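Local coordinates for protein leukotriene A-4 hydrolase (Saccharomyces cerevisiae, PDB 2XQ0) that cleaves di- and tripeptides as a zinc-dependent aminopeptidase of the M1 family and has a low epoxide hydrolase activity in vitro, at residues Q145-H150 against G275-N280; A169-E172 against P176-F179; P203-G208 against C315-F320; Y262-N267 against D297-E302. One frame throughout, in Å; residues are numbered along the deposited sequence.

Interaction 1 (Q145-H150 against G275-N280); sequences QLEAIH and GMESPN. With BES (2-(3-amino-2-hydroxy-4-phenyl-butyrylamino)-4-methyl-pentanoic acid), chain B.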
loop_
_atom_site.group_PDB
_atom_site.type_symbol
_atom_site.label_atom_id
_atom_site.label_comp_id
_atom_site.label_asym_id
_atom_site.label_seq_id
_atom_site.Cartn_x
_atom_site.Cartn_y
_atom_site.Cartn_z
ATOM N N GLN A 145 -4.731 -3.594 -9.940
ATOM C CA GLN A 145 -3.875 -3.534 -8.767
ATOM C C GLN A 145 -2.929 -4.721 -8.942
ATOM O O GLN A 145 -3.360 -5.873 -8.854
ATOM C CB GLN A 145 -4.692 -3.681 -7.482
ATOM C CG GLN A 145 -3.857 -4.061 -6.261
ATOM C CD GLN A 145 -2.805 -3.018 -5.944
ATOM O OE1 GLN A 145 -3.120 -1.836 -5.801
ATOM N NE2 GLN A 145 -1.549 -3.445 -5.850
ATOM N N LEU A 146 -1.664 -4.444 -9.239
ATOM C CA LEU A 146 -0.738 -5.499 -9.665
ATOM C C LEU A 146 0.219 -5.985 -8.578
ATOM O O LEU A 146 0.767 -7.101 -8.651
ATOM C CB LEU A 146 0.049 -5.063 -10.911
ATOM C CG LEU A 146 -0.796 -4.579 -12.087
ATOM C CD1 LEU A 146 0.061 -4.441 -13.350
ATOM C CD2 LEU A 146 -1.975 -5.508 -12.323
ATOM N N GLU A 147 0.428 -5.172 -7.557
ATOM C CA GLU A 147 1.395 -5.569 -6.522
ATOM C C GLU A 147 0.796 -6.689 -5.678
ATOM O O GLU A 147 -0.369 -6.606 -5.313
ATOM C CB GLU A 147 1.747 -4.373 -5.631
ATOM C CG GLU A 147 3.032 -4.559 -4.803
ATOM C CD GLU A 147 3.397 -3.275 -4.061
ATOM O OE1 GLU A 147 2.681 -2.283 -4.257
ATOM O OE2 GLU A 147 4.370 -3.260 -3.291
ATOM N N ALA A 148 1.565 -7.740 -5.377
ATOM C CA ALA A 148 2.969 -7.874 -5.747
ATOM C C ALA A 148 3.200 -8.638 -7.053
ATOM O O ALA A 148 4.016 -8.212 -7.873
ATOM C CB ALA A 148 3.736 -8.563 -4.627
ATOM N N ILE A 149 2.519 -9.773 -7.231
ATOM C CA ILE A 149 2.699 -10.575 -8.456
ATOM C C ILE A 149 1.432 -10.816 -9.293
ATOM O O ILE A 149 1.204 -11.917 -9.807
ATOM C CB ILE A 149 3.377 -11.914 -8.158
ATOM C CG1 ILE A 149 2.560 -12.724 -7.139
ATOM C CG2 ILE A 149 4.819 -11.658 -7.636
ATOM C CD1 ILE A 149 3.069 -14.167 -6.959
ATOM N N HIS A 150 0.625 -9.781 -9.465
ATOM C CA HIS A 150 -0.581 -9.907 -10.292
ATOM C C HIS A 150 -0.389 -9.338 -11.701
ATOM O O HIS A 150 -1.281 -9.466 -12.548
ATOM C CB HIS A 150 -1.767 -9.223 -9.603
ATOM C CG HIS A 150 -2.167 -9.880 -8.320
ATOM N ND1 HIS A 150 -2.738 -11.134 -8.280
ATOM C CD2 HIS A 150 -2.053 -9.474 -7.035
ATOM C CE1 HIS A 150 -2.969 -11.467 -7.022
ATOM N NE2 HIS A 150 -2.571 -10.474 -6.247
ATOM N N GLY A 275 -3.913 3.360 -0.939
ATOM C CA GLY A 275 -3.325 3.960 -2.121
ATOM C C GLY A 275 -2.382 3.012 -2.808
ATOM O O GLY A 275 -2.010 1.998 -2.225
ATOM N N MET A 276 -2.004 3.326 -4.048
ATOM C CA MET A 276 -1.028 2.514 -4.778
ATOM C C MET A 276 -0.228 3.506 -5.580
ATOM O O MET A 276 -0.803 4.324 -6.306
ATOM C CB MET A 276 -1.698 1.514 -5.713
ATOM C CG MET A 276 -0.721 0.731 -6.587
ATOM S SD MET A 276 0.525 -0.211 -5.649
ATOM C CE MET A 276 1.898 -0.228 -6.803
ATOM N N GLU A 277 1.088 3.414 -5.443
ATOM C CA GLU A 277 2.029 4.388 -5.984
ATOM C C GLU A 277 2.392 4.184 -7.458
ATOM O O GLU A 277 3.558 4.308 -7.818
ATOM C CB GLU A 277 3.315 4.314 -5.151
ATOM C CG GLU A 277 4.145 3.000 -5.330
ATOM C CD GLU A 277 3.797 1.872 -4.327
ATOM O OE1 GLU A 277 2.695 1.881 -3.730
ATOM O OE2 GLU A 277 4.641 0.964 -4.137
ATOM N N SER A 278 1.427 3.883 -8.326
ATOM C CA SER A 278 1.741 3.794 -9.745
ATOM C C SER A 278 2.326 5.103 -10.194
ATOM O O SER A 278 1.747 6.152 -9.933
ATOM C CB SER A 278 0.499 3.508 -10.580
ATOM O OG SER A 278 0.063 2.195 -10.351
ATOM N N PRO A 279 3.483 5.054 -10.871
ATOM C CA PRO A 279 4.145 6.266 -11.375
ATOM C C PRO A 279 3.267 7.116 -12.266
ATOM O O PRO A 279 2.683 6.614 -13.223
ATOM C CB PRO A 279 5.318 5.717 -12.193
ATOM C CG PRO A 279 5.577 4.387 -11.631
ATOM C CD PRO A 279 4.255 3.838 -11.177
ATOM N N ASN A 280 3.204 8.404 -11.961
ATOM C CA ASN A 280 2.376 9.357 -12.689
ATOM C C ASN A 280 0.873 9.174 -12.497
ATOM O O ASN A 280 0.081 9.910 -13.093
ATOM C CB ASN A 280 2.715 9.390 -14.183
ATOM C CG ASN A 280 4.128 9.889 -14.457
ATOM O OD1 ASN A 280 4.958 9.178 -15.023
ATOM N ND2 ASN A 280 4.401 11.114 -14.061
HETATM N N2 BES B . 1.347 -0.306 -2.714
HETATM C C1 BES B . 1.174 -0.258 -1.276
HETATM C C6 BES B . 0.011 -1.159 -0.856
HETATM C C7 BES B . 0.324 -2.601 -1.187
HETATM C C8 BES B . 1.565 -3.132 -0.853
HETATM C C12 BES B . -0.618 -3.391 -1.840
HETATM C C9 BES B . 1.860 -4.455 -1.160
HETATM C C11 BES B . -0.320 -4.716 -2.149
HETATM C C10 BES B . 0.919 -5.249 -1.808
HETATM C C2 BES B . 0.928 1.177 -0.796
HETATM O O2 BES B . 1.952 2.115 -1.156
HETATM C C3 BES B . 0.803 1.126 0.691
HETATM O O3 BES B . 1.782 0.927 1.415
HETATM N N1 BES B . -0.462 1.293 1.055
HETATM C C4 BES B . -1.016 1.307 2.393
HETATM C C13 BES B . -1.108 2.792 2.720
HETATM C C14 BES B . -0.435 3.151 4.037
HETATM C C15 BES B . -0.086 4.635 4.060
HETATM C C16 BES B . 0.800 2.292 4.302
HETATM C C5 BES B . -2.404 0.743 2.285
HETATM O O1 BES B . -2.918 0.197 3.286
HETATM O O4 BES B . -2.998 0.838 1.181
HETATM O O HOH W 1 5.884 -1.044 -2.687
#
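Q145 and M276 are the closest backbone positions, with CA atoms 7.8 Å apart, so the loop 145-150 and the segment 275-280 meet through side chains. The end of the Q145 side chain lies against CB and CG of M276. The M276 chain bends at chi2 (58°), and its SD comes 3.3 Å from E147 OE1. E147 has CG anti to the backbone N (chi1 -163°) and runs extended into the pocket. G274 to S278, read GGMES, match the GXMEN exopeptidase motif of M1 aminopeptidases, with S278 at the place of the asparagine. Bestatin shows its use. Its amino nitrogen N2 donates to E147 OE1 at 2.8 Å and to E277 OE1, also at 2.8 Å. The positive charge probably carried by N2 would offset the two carboxylates, whose E147 OE1 and E277 OE2 are only 3.8 Å apart. The inhibitor's phenyl ring packs along CG and CD of E147. A water lies 2.8 Å from both E147 OE2 and E277 OE2.

Interaction 2 (A169-E172 against P176-F179); sequences ASIE and PVVF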
loop_
_atom_site.group_PDB
_atom_site.type_symbol
_atom_site.label_atom_id
_atom_site.label_comp_id
_atom_site.label_asym_id
_atom_site.label_seq_id
_atom_site.Cartn_x
_atom_site.Cartn_y
_atom_site.Cartn_z
ATOM N N ALA A 169 2.184 2.756 -24.292
ATOM C CA ALA A 169 0.915 2.050 -24.195
ATOM C C ALA A 169 -0.168 2.723 -25.011
ATOM O O ALA A 169 -0.355 3.936 -24.923
ATOM C CB ALA A 169 0.478 1.938 -22.735
ATOM N N SER A 170 -0.888 1.936 -25.803
ATOM C CA SER A 170 -2.099 2.440 -26.430
ATOM C C SER A 170 -3.244 1.634 -25.886
ATOM O O SER A 170 -3.196 0.402 -25.883
ATOM C CB SER A 170 -2.048 2.294 -27.944
ATOM O OG SER A 170 -0.899 2.935 -28.451
ATOM N N ILE A 171 -4.273 2.327 -25.414
ATOM C CA ILE A 171 -5.390 1.647 -24.791
ATOM C C ILE A 171 -6.686 2.135 -25.410
ATOM O O ILE A 171 -7.025 3.306 -25.330
ATOM C CB ILE A 171 -5.410 1.850 -23.279
ATOM C CG1 ILE A 171 -4.050 1.450 -22.692
ATOM C CG2 ILE A 171 -6.522 1.024 -22.657
ATOM C CD1 ILE A 171 -3.892 1.748 -21.238
ATOM N N GLU A 172 -7.397 1.225 -26.052
ATOM C CA GLU A 172 -8.675 1.576 -26.660
ATOM C C GLU A 172 -9.779 1.283 -25.648
ATOM O O GLU A 172 -9.790 0.219 -25.042
ATOM C CB GLU A 172 -8.870 0.749 -27.925
ATOM C CG GLU A 172 -10.127 1.101 -28.696
ATOM C CD GLU A 172 -10.273 0.266 -29.948
ATOM O OE1 GLU A 172 -9.692 -0.842 -29.992
ATOM O OE2 GLU A 172 -10.974 0.719 -30.881
ATOM N N PRO A 176 -13.032 7.121 -20.833
ATOM C CA PRO A 176 -11.708 7.642 -20.451
ATOM C C PRO A 176 -10.777 6.613 -19.758
ATOM O O PRO A 176 -11.218 5.731 -19.022
ATOM C CB PRO A 176 -12.062 8.796 -19.510
ATOM C CG PRO A 176 -13.375 9.348 -20.096
ATOM C CD PRO A 176 -14.108 8.113 -20.597
ATOM N N VAL A 177 -9.488 6.728 -20.035
ATOM C CA VAL A 177 -8.487 5.816 -19.495
ATOM C C VAL A 177 -7.405 6.642 -18.836
ATOM O O VAL A 177 -6.969 7.659 -19.387
ATOM C CB VAL A 177 -7.797 4.970 -20.606
ATOM C CG1 VAL A 177 -6.616 4.157 -20.042
ATOM C CG2 VAL A 177 -8.787 4.058 -21.307
ATOM N N VAL A 178 -6.978 6.216 -17.658
ATOM C CA VAL A 178 -5.724 6.712 -17.114
ATOM C C VAL A 178 -4.746 5.551 -16.975
ATOM O O VAL A 178 -5.152 4.388 -16.870
ATOM C CB VAL A 178 -5.900 7.439 -15.788
ATOM C CG1 VAL A 178 -6.874 8.612 -15.957
ATOM C CG2 VAL A 178 -6.382 6.470 -14.719
ATOM N N PHE A 179 -3.460 5.881 -17.003
ATOM C CA PHE A 179 -2.393 4.901 -17.078
ATOM C C PHE A 179 -1.215 5.448 -16.281
ATOM O O PHE A 179 -1.094 6.656 -16.111
ATOM C CB PHE A 179 -1.974 4.699 -18.534
ATOM C CG PHE A 179 -0.799 3.770 -18.711
ATOM C CD1 PHE A 179 -0.981 2.395 -18.715
ATOM C CD2 PHE A 179 0.483 4.279 -18.900
ATOM C CE1 PHE A 179 0.110 1.525 -18.862
ATOM C CE2 PHE A 179 1.571 3.435 -19.052
ATOM C CZ PHE A 179 1.391 2.056 -19.050
#
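I171 and V177 face each other across two strands that run nearly antiparallel, at 158°, but are not paired. Their axes come no closer than 8.7 Å. Strand 165-172 belongs to the large mixed sheet, and strand 177-179 to an antiparallel sheet of four strands. Three residues link the segments, so the chain forms a beta-arch: it leaves one sheet and returns on the other, with side chains packed between. The aliphatic contacts centre on I171. Its CG1 lies anti to the carbonyl carbon and its chi2 is 174°, which carries CD1 out to V177 CG1 at 3.8 Å. The same CD1 is 3.9 Å from CD1 of the F179 ring. I171 CG2 rests against V177 CG2 at 4.0 Å. The aromatic contact is a CH-pi one. A169 CB sits over a face of F179, 4.0 Å from the ring centroid and 18° off the normal. The F179 ring also meets that of F196, on the strand next to 165-172. Cut back to alanine, I171 would probably leave a gap beside V177 CG1 and the F179 ring freer to move. The backbones bond to other strands: A169 pairs with F196 and I171 with Y194. The side chains that meet here are all apolar, so close fit and exclusion of water, rather than directed bonds, probably hold the two sheets together here.

Interaction 3 (P203-G208 against C315-F320); sequences PAYLIG and CSWNHF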
loop_
_atom_site.group_PDB
_atom_site.type_symbol
_atom_site.label_atom_id
_atom_site.label_comp_id
_atom_site.label_asym_id
_atom_site.label_seq_id
_atom_site.Cartn_x
_atom_site.Cartn_y
_atom_site.Cartn_z
ATOM N N PRO A 203 9.254 -1.485 -12.905
ATOM C CA PRO A 203 8.865 -2.898 -12.780
ATOM C C PRO A 203 7.389 -3.079 -13.184
ATOM O O PRO A 203 6.599 -2.132 -13.101
ATOM C CB PRO A 203 9.053 -3.185 -11.284
ATOM C CG PRO A 203 8.881 -1.871 -10.619
ATOM C CD PRO A 203 9.382 -0.826 -11.590
ATOM N N ALA A 204 7.023 -4.279 -13.615
ATOM C CA ALA A 204 5.649 -4.554 -14.041
ATOM C C ALA A 204 4.618 -4.281 -12.939
ATOM O O ALA A 204 3.472 -3.944 -13.237
ATOM C CB ALA A 204 5.514 -6.004 -14.541
ATOM N N TYR A 205 5.008 -4.451 -11.678
ATOM C CA TYR A 205 4.013 -4.393 -10.603
ATOM C C TYR A 205 3.511 -2.947 -10.424
ATOM O O TYR A 205 2.492 -2.728 -9.803
ATOM C CB TYR A 205 4.542 -4.973 -9.291
ATOM C CG TYR A 205 5.458 -4.056 -8.514
ATOM C CD1 TYR A 205 4.943 -3.027 -7.729
ATOM C CD2 TYR A 205 6.825 -4.224 -8.555
ATOM C CE1 TYR A 205 5.772 -2.201 -7.013
ATOM C CE2 TYR A 205 7.670 -3.391 -7.848
ATOM C CZ TYR A 205 7.137 -2.386 -7.079
ATOM O OH TYR A 205 7.970 -1.555 -6.375
ATOM N N LEU A 206 4.236 -1.980 -10.995
ATOM C CA LEU A 206 3.867 -0.561 -10.912
ATOM C C LEU A 206 2.923 -0.117 -12.033
ATOM O O LEU A 206 2.407 1.003 -12.017
ATOM C CB LEU A 206 5.111 0.322 -10.925
ATOM C CG LEU A 206 5.921 0.267 -9.626
ATOM C CD1 LEU A 206 7.163 1.130 -9.743
ATOM C CD2 LEU A 206 5.061 0.743 -8.483
ATOM N N ILE A 207 2.706 -0.989 -13.010
ATOM C CA ILE A 207 1.783 -0.649 -14.076
ATOM C C ILE A 207 0.411 -0.434 -13.469
ATOM O O ILE A 207 -0.015 -1.169 -12.569
ATOM C CB ILE A 207 1.720 -1.707 -15.174
ATOM C CG1 ILE A 207 3.019 -1.683 -15.989
ATOM C CG2 ILE A 207 0.520 -1.460 -16.089
ATOM C CD1 ILE A 207 3.191 -0.377 -16.762
ATOM N N GLY A 208 -0.256 0.613 -13.936
ATOM C CA GLY A 208 -1.587 0.925 -13.456
ATOM C C GLY A 208 -2.479 1.318 -14.607
ATOM O O GLY A 208 -2.041 2.018 -15.530
ATOM N N CYS A 315 14.771 -5.821 -5.137
ATOM C CA CYS A 315 15.029 -6.792 -6.188
ATOM C C CYS A 315 14.101 -7.994 -6.118
ATOM O O CYS A 315 13.874 -8.663 -7.127
ATOM C CB CYS A 315 16.484 -7.248 -6.127
ATOM S SG CYS A 315 16.846 -8.207 -4.671
ATOM N N SER A 316 13.576 -8.273 -4.928
ATOM C CA SER A 316 12.661 -9.389 -4.734
ATOM C C SER A 316 11.783 -9.096 -3.543
ATOM O O SER A 316 12.003 -8.122 -2.826
ATOM C CB SER A 316 13.427 -10.686 -4.484
ATOM O OG SER A 316 13.797 -10.825 -3.125
ATOM N N TRP A 317 10.806 -9.958 -3.303
ATOM C CA TRP A 317 9.873 -9.731 -2.206
ATOM C C TRP A 317 10.448 -10.153 -0.845
ATOM O O TRP A 317 9.836 -9.916 0.185
ATOM C CB TRP A 317 8.511 -10.358 -2.516
ATOM C CG TRP A 317 8.017 -9.850 -3.864
ATOM C CD1 TRP A 317 7.927 -10.561 -5.026
ATOM C CD2 TRP A 317 7.639 -8.502 -4.190
ATOM N NE1 TRP A 317 7.493 -9.743 -6.054
ATOM C CE2 TRP A 317 7.313 -8.475 -5.564
ATOM C CE3 TRP A 317 7.533 -7.317 -3.449
ATOM C CZ2 TRP A 317 6.875 -7.312 -6.209
ATOM C CZ3 TRP A 317 7.111 -6.163 -4.091
ATOM C CH2 TRP A 317 6.781 -6.167 -5.449
ATOM N N ASN A 318 11.645 -10.735 -0.852
ATOM C CA ASN A 318 12.397 -10.964 0.387
ATOM C C ASN A 318 12.918 -9.688 1.007
ATOM O O ASN A 318 13.217 -9.665 2.190
ATOM C CB ASN A 318 13.614 -11.855 0.135
ATOM C CG ASN A 318 13.265 -13.309 -0.004
ATOM O OD1 ASN A 318 12.121 -13.715 0.195
ATOM N ND2 ASN A 318 14.272 -14.119 -0.294
ATOM N N HIS A 319 13.070 -8.649 0.193
ATOM C CA HIS A 319 13.688 -7.388 0.631
ATOM C C HIS A 319 12.698 -6.223 0.507
ATOM O O HIS A 319 13.075 -5.073 0.242
ATOM C CB HIS A 319 14.961 -7.122 -0.179
ATOM C CG HIS A 319 15.931 -8.254 -0.120
ATOM N ND1 HIS A 319 16.849 -8.390 0.900
ATOM C CD2 HIS A 319 16.074 -9.344 -0.907
ATOM C CE1 HIS A 319 17.533 -9.505 0.721
ATOM N NE2 HIS A 319 17.080 -10.105 -0.367
ATOM N N PHE A 320 11.425 -6.558 0.687
ATOM C CA PHE A 320 10.313 -5.617 0.580
ATOM C C PHE A 320 10.477 -4.432 1.536
ATOM O O PHE A 320 9.970 -3.341 1.268
ATOM C CB PHE A 320 9.014 -6.368 0.873
ATOM C CG PHE A 320 7.764 -5.563 0.635
ATOM C CD1 PHE A 320 7.589 -4.863 -0.551
ATOM C CD2 PHE A 320 6.732 -5.567 1.575
ATOM C CE1 PHE A 320 6.420 -4.136 -0.787
ATOM C CE2 PHE A 320 5.565 -4.845 1.349
ATOM C CZ PHE A 320 5.416 -4.127 0.158
#
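Y205 and W317 form a T-shaped (edge-to-face) aromatic pair that joins a loop of the M1 N-terminal region to a loop of the catalytic region. The tryptophan supplies the edge and the tyrosine the face. The closest atoms are W317 CH2 and Y205 CD2, 3.7 Å apart. CH2 stands over the tyrosine ring, displaced toward its rim. The centroids of the Y205 ring and the six-membered ring of W317 are 5.2 Å apart, and the planes meet at 69°. Y205 is held from its other face as well: L206 CG lies 3.6 Å above the ring plane there. The hydroxyl of Y205 makes a weak hydrogen bond to N323. At the indole edge, F320 CD1 lies in the ring plane. F320 itself lines the bestatin pocket and touches E147, so this pair stands just behind the active site. Further out, each ring is carried by a backbone turn. Y205 sits in a short 3-10 turn, with L206 N bonded to P203 O at 3.2 Å and I207 N to A204 O at 3.1 Å. Its CG lies between the backbone N and the carbonyl carbon (chi1 78°), and this turns the ring toward W317. The loop of W317 is closed by H319 N bonding to S316 O at 3.2 Å. It is also tightened by an ST turn, in which S316 OG accepts from N318 N at 3.1 Å.

Interaction 4 (Y262-N267 against D297-E302); sequences YDILVN and DVIAHE. With ZN (zinc ion), chain C; BES (2-(3-amino-2-hydroxy-4-phenyl-butyrylamino)-4-methyl-pentanoic acid), chain B.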
loop_
_atom_site.group_PDB
_atom_site.type_symbol
_atom_site.label_atom_id
_atom_site.label_comp_id
_atom_site.label_asym_id
_atom_site.label_seq_id
_atom_site.Cartn_x
_atom_site.Cartn_y
_atom_site.Cartn_z
ATOM N N TYR A 262 2.704 14.724 -11.049
ATOM C CA TYR A 262 2.249 13.892 -9.942
ATOM C C TYR A 262 0.719 13.959 -9.857
ATOM O O TYR A 262 0.153 14.916 -9.311
ATOM C CB TYR A 262 2.862 14.311 -8.607
ATOM C CG TYR A 262 2.424 13.351 -7.526
ATOM C CD1 TYR A 262 3.090 12.138 -7.336
ATOM C CD2 TYR A 262 1.294 13.599 -6.767
ATOM C CE1 TYR A 262 2.665 11.240 -6.362
ATOM C CE2 TYR A 262 0.857 12.697 -5.794
ATOM C CZ TYR A 262 1.544 11.528 -5.600
ATOM O OH TYR A 262 1.101 10.635 -4.646
ATOM N N ASP A 263 0.049 12.950 -10.407
ATOM C CA ASP A 263 -1.403 12.976 -10.496
ATOM C C ASP A 263 -1.992 11.961 -9.539
ATOM O O ASP A 263 -1.320 11.019 -9.144
ATOM C CB ASP A 263 -1.850 12.650 -11.922
ATOM C CG ASP A 263 -1.482 13.741 -12.916
ATOM O OD1 ASP A 263 -1.174 14.889 -12.497
ATOM O OD2 ASP A 263 -1.530 13.451 -14.125
ATOM N N ILE A 264 -3.256 12.165 -9.178
ATOM C CA ILE A 264 -3.964 11.266 -8.275
ATOM C C ILE A 264 -5.289 10.798 -8.890
ATOM O O ILE A 264 -6.077 11.614 -9.348
ATOM C CB ILE A 264 -4.236 11.961 -6.940
ATOM C CG1 ILE A 264 -2.918 12.410 -6.304
ATOM C CG2 ILE A 264 -5.062 11.037 -5.986
ATOM C CD1 ILE A 264 -3.094 13.355 -5.139
ATOM N N LEU A 265 -5.518 9.482 -8.911
ATOM C CA LEU A 265 -6.814 8.920 -9.282
ATOM C C LEU A 265 -7.561 8.571 -8.010
ATOM O O LEU A 265 -7.093 7.738 -7.246
ATOM C CB LEU A 265 -6.644 7.631 -10.112
ATOM C CG LEU A 265 -7.926 6.820 -10.339
ATOM C CD1 LEU A 265 -8.892 7.596 -11.183
ATOM C CD2 LEU A 265 -7.634 5.446 -10.995
ATOM N N VAL A 266 -8.707 9.211 -7.767
ATOM C CA VAL A 266 -9.508 8.871 -6.598
ATOM C C VAL A 266 -10.499 7.826 -7.054
ATOM O O VAL A 266 -11.426 8.117 -7.814
ATOM C CB VAL A 266 -10.224 10.086 -5.963
ATOM C CG1 VAL A 266 -11.157 9.617 -4.866
ATOM C CG2 VAL A 266 -9.192 11.078 -5.389
ATOM N N ASN A 267 -10.269 6.591 -6.619
ATOM C CA ASN A 267 -10.965 5.448 -7.186
ATOM C C ASN A 267 -12.401 5.288 -6.712
ATOM O O ASN A 267 -12.874 6.042 -5.853
ATOM C CB ASN A 267 -10.178 4.174 -6.886
ATOM C CG ASN A 267 -9.500 3.611 -8.110
ATOM O OD1 ASN A 267 -10.070 3.594 -9.197
ATOM N ND2 ASN A 267 -8.279 3.131 -7.936
ATOM N N ASP A 297 -1.944 12.338 4.584
ATOM C CA ASP A 297 -0.619 11.779 4.742
ATOM C C ASP A 297 -0.494 10.517 3.876
ATOM O O ASP A 297 0.598 10.161 3.425
ATOM C CB ASP A 297 -0.351 11.505 6.213
ATOM C CG ASP A 297 -0.745 12.684 7.095
ATOM O OD1 ASP A 297 -0.952 13.797 6.548
ATOM O OD2 ASP A 297 -0.859 12.499 8.329
ATOM N N VAL A 298 -1.614 9.854 3.616
ATOM C CA VAL A 298 -1.589 8.733 2.689
ATOM C C VAL A 298 -1.017 9.199 1.358
ATOM O O VAL A 298 -0.446 8.400 0.601
ATOM C CB VAL A 298 -2.986 8.122 2.450
ATOM C CG1 VAL A 298 -2.906 7.027 1.377
ATOM C CG2 VAL A 298 -3.560 7.565 3.758
ATOM N N ILE A 299 -1.193 10.486 1.059
ATOM C CA ILE A 299 -0.596 11.045 -0.150
ATOM C C ILE A 299 0.919 11.316 0.023
ATOM O O ILE A 299 1.675 11.135 -0.905
ATOM C CB ILE A 299 -1.329 12.297 -0.668
ATOM C CG1 ILE A 299 -2.817 12.005 -0.909
ATOM C CG2 ILE A 299 -0.719 12.730 -1.991
ATOM C CD1 ILE A 299 -3.060 11.021 -2.064
ATOM N N ALA A 300 1.357 11.749 1.202
ATOM C CA ALA A 300 2.792 11.844 1.468
ATOM C C ALA A 300 3.452 10.476 1.329
ATOM O O ALA A 300 4.595 10.368 0.886
ATOM C CB ALA A 300 3.036 12.411 2.840
ATOM N N HIS A 301 2.734 9.429 1.731
ATOM C CA HIS A 301 3.207 8.058 1.565
ATOM C C HIS A 301 3.409 7.682 0.099
ATOM O O HIS A 301 4.499 7.333 -0.299
ATOM C CB HIS A 301 2.261 7.058 2.239
ATOM C CG HIS A 301 2.808 5.663 2.264
ATOM N ND1 HIS A 301 3.581 5.186 3.297
ATOM C CD2 HIS A 301 2.737 4.662 1.353
ATOM C CE1 HIS A 301 3.953 3.942 3.032
ATOM N NE2 HIS A 301 3.456 3.604 1.855
ATOM N N GLU A 302 2.355 7.748 -0.709
ATOM C CA GLU A 302 2.477 7.385 -2.118
ATOM C C GLU A 302 3.489 8.286 -2.814
ATOM O O GLU A 302 4.196 7.857 -3.718
ATOM C CB GLU A 302 1.141 7.528 -2.842
ATOM C CG GLU A 302 -0.046 6.865 -2.148
ATOM C CD GLU A 302 0.167 5.396 -1.913
ATOM O OE1 GLU A 302 -0.542 4.832 -1.052
ATOM O OE2 GLU A 302 1.052 4.804 -2.574
HETATM ZN ZN ZN C . 3.702 1.948 0.418
HETATM N N2 BES B . 1.347 -0.306 -2.714
HETATM C C1 BES B . 1.174 -0.258 -1.276
HETATM C C6 BES B . 0.011 -1.159 -0.856
HETATM C C7 BES B . 0.324 -2.601 -1.187
HETATM C C8 BES B . 1.565 -3.132 -0.853
HETATM C C12 BES B . -0.618 -3.391 -1.840
HETATM C C9 BES B . 1.860 -4.455 -1.160
HETATM C C11 BES B . -0.320 -4.716 -2.149
HETATM C C10 BES B . 0.919 -5.249 -1.808
HETATM C C2 BES B . 0.928 1.177 -0.796
HETATM O O2 BES B . 1.952 2.115 -1.156
HETATM C C3 BES B . 0.803 1.126 0.691
HETATM O O3 BES B . 1.782 0.927 1.415
HETATM N N1 BES B . -0.462 1.293 1.055
HETATM C C4 BES B . -1.016 1.307 2.393
HETATM C C13 BES B . -1.108 2.792 2.720
HETATM C C14 BES B . -0.435 3.151 4.037
HETATM C C15 BES B . -0.086 4.635 4.060
HETATM C C16 BES B . 0.800 2.292 4.302
HETATM C C5 BES B . -2.404 0.743 2.285
HETATM O O1 BES B . -2.918 0.197 3.286
HETATM O O4 BES B . -2.998 0.838 1.181
#
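E302 meets Y262 at its root and the inhibitor at its tip. CB lies 3.6 Å from Y262 OH. From there the chain turns away from segment 262-267. CG is anti to the carbonyl carbon (chi1 -49°), and a second bend at chi2 (-57°) swings CD and the carboxylate toward bestatin. OE2 comes 3.2 Å from the inhibitor hydroxyl oxygen O2, and OE1 is 3.7 Å from the same atom. OE2 is also close to E277 OE1, a like charge. Y262 OH hydrogen-bonds to T282 OG1, which fixes the end of the tyrosine. One turn back on the helix, I299 touches the hydroxyl end of the tyrosine with CG2. I264 and I299 reach toward each other tip to tip, with their CD1 atoms 3.9 Å apart. This sets strand 264-266 against helix 297-311. Replacing E302 by an alanine keeps the CB beside Y262 but is likely to cost the site its proton acceptor and leave E277 as the only one of these two carboxylates beside bestatin O2. H301, on the far side of the helix, binds zinc through NE2 at 2.2 Å. Its ND1 is hydrogen-bonded to E331. Bestatin O2 and O3 each coordinate the zinc at 2.4 Å, and H305 and E324 complete the site. H301, E302 and H305 form the HExxH zinc-binding motif of the M1 metallopeptidases.

Interactions 1, 3 and 4 gather round the active site, while interaction 2 lies apart in the N-terminal region. The centres of interactions 1 and 3 are about 8 Å apart, and S278 OG probably hydrogen-bonds to L206 O between them. Interaction 4 is about 12 Å from interaction 1, centre to centre. Their strands 264-266 and 275-276 share the five-stranded sheet, and both contacts touch bestatin. Interaction 2 is about 22 Å from interaction 3 centre to centre, yet F179 packs on I207 and G208. Along the chain, 145-150 comes first, then both segments of interaction 2, then 203-208. The segments 262-267, 275-280, 297-302 and 315-320 follow. Interactions 1 and 3 thus tie the N-terminal region to the catalytic one around the substrate pocket.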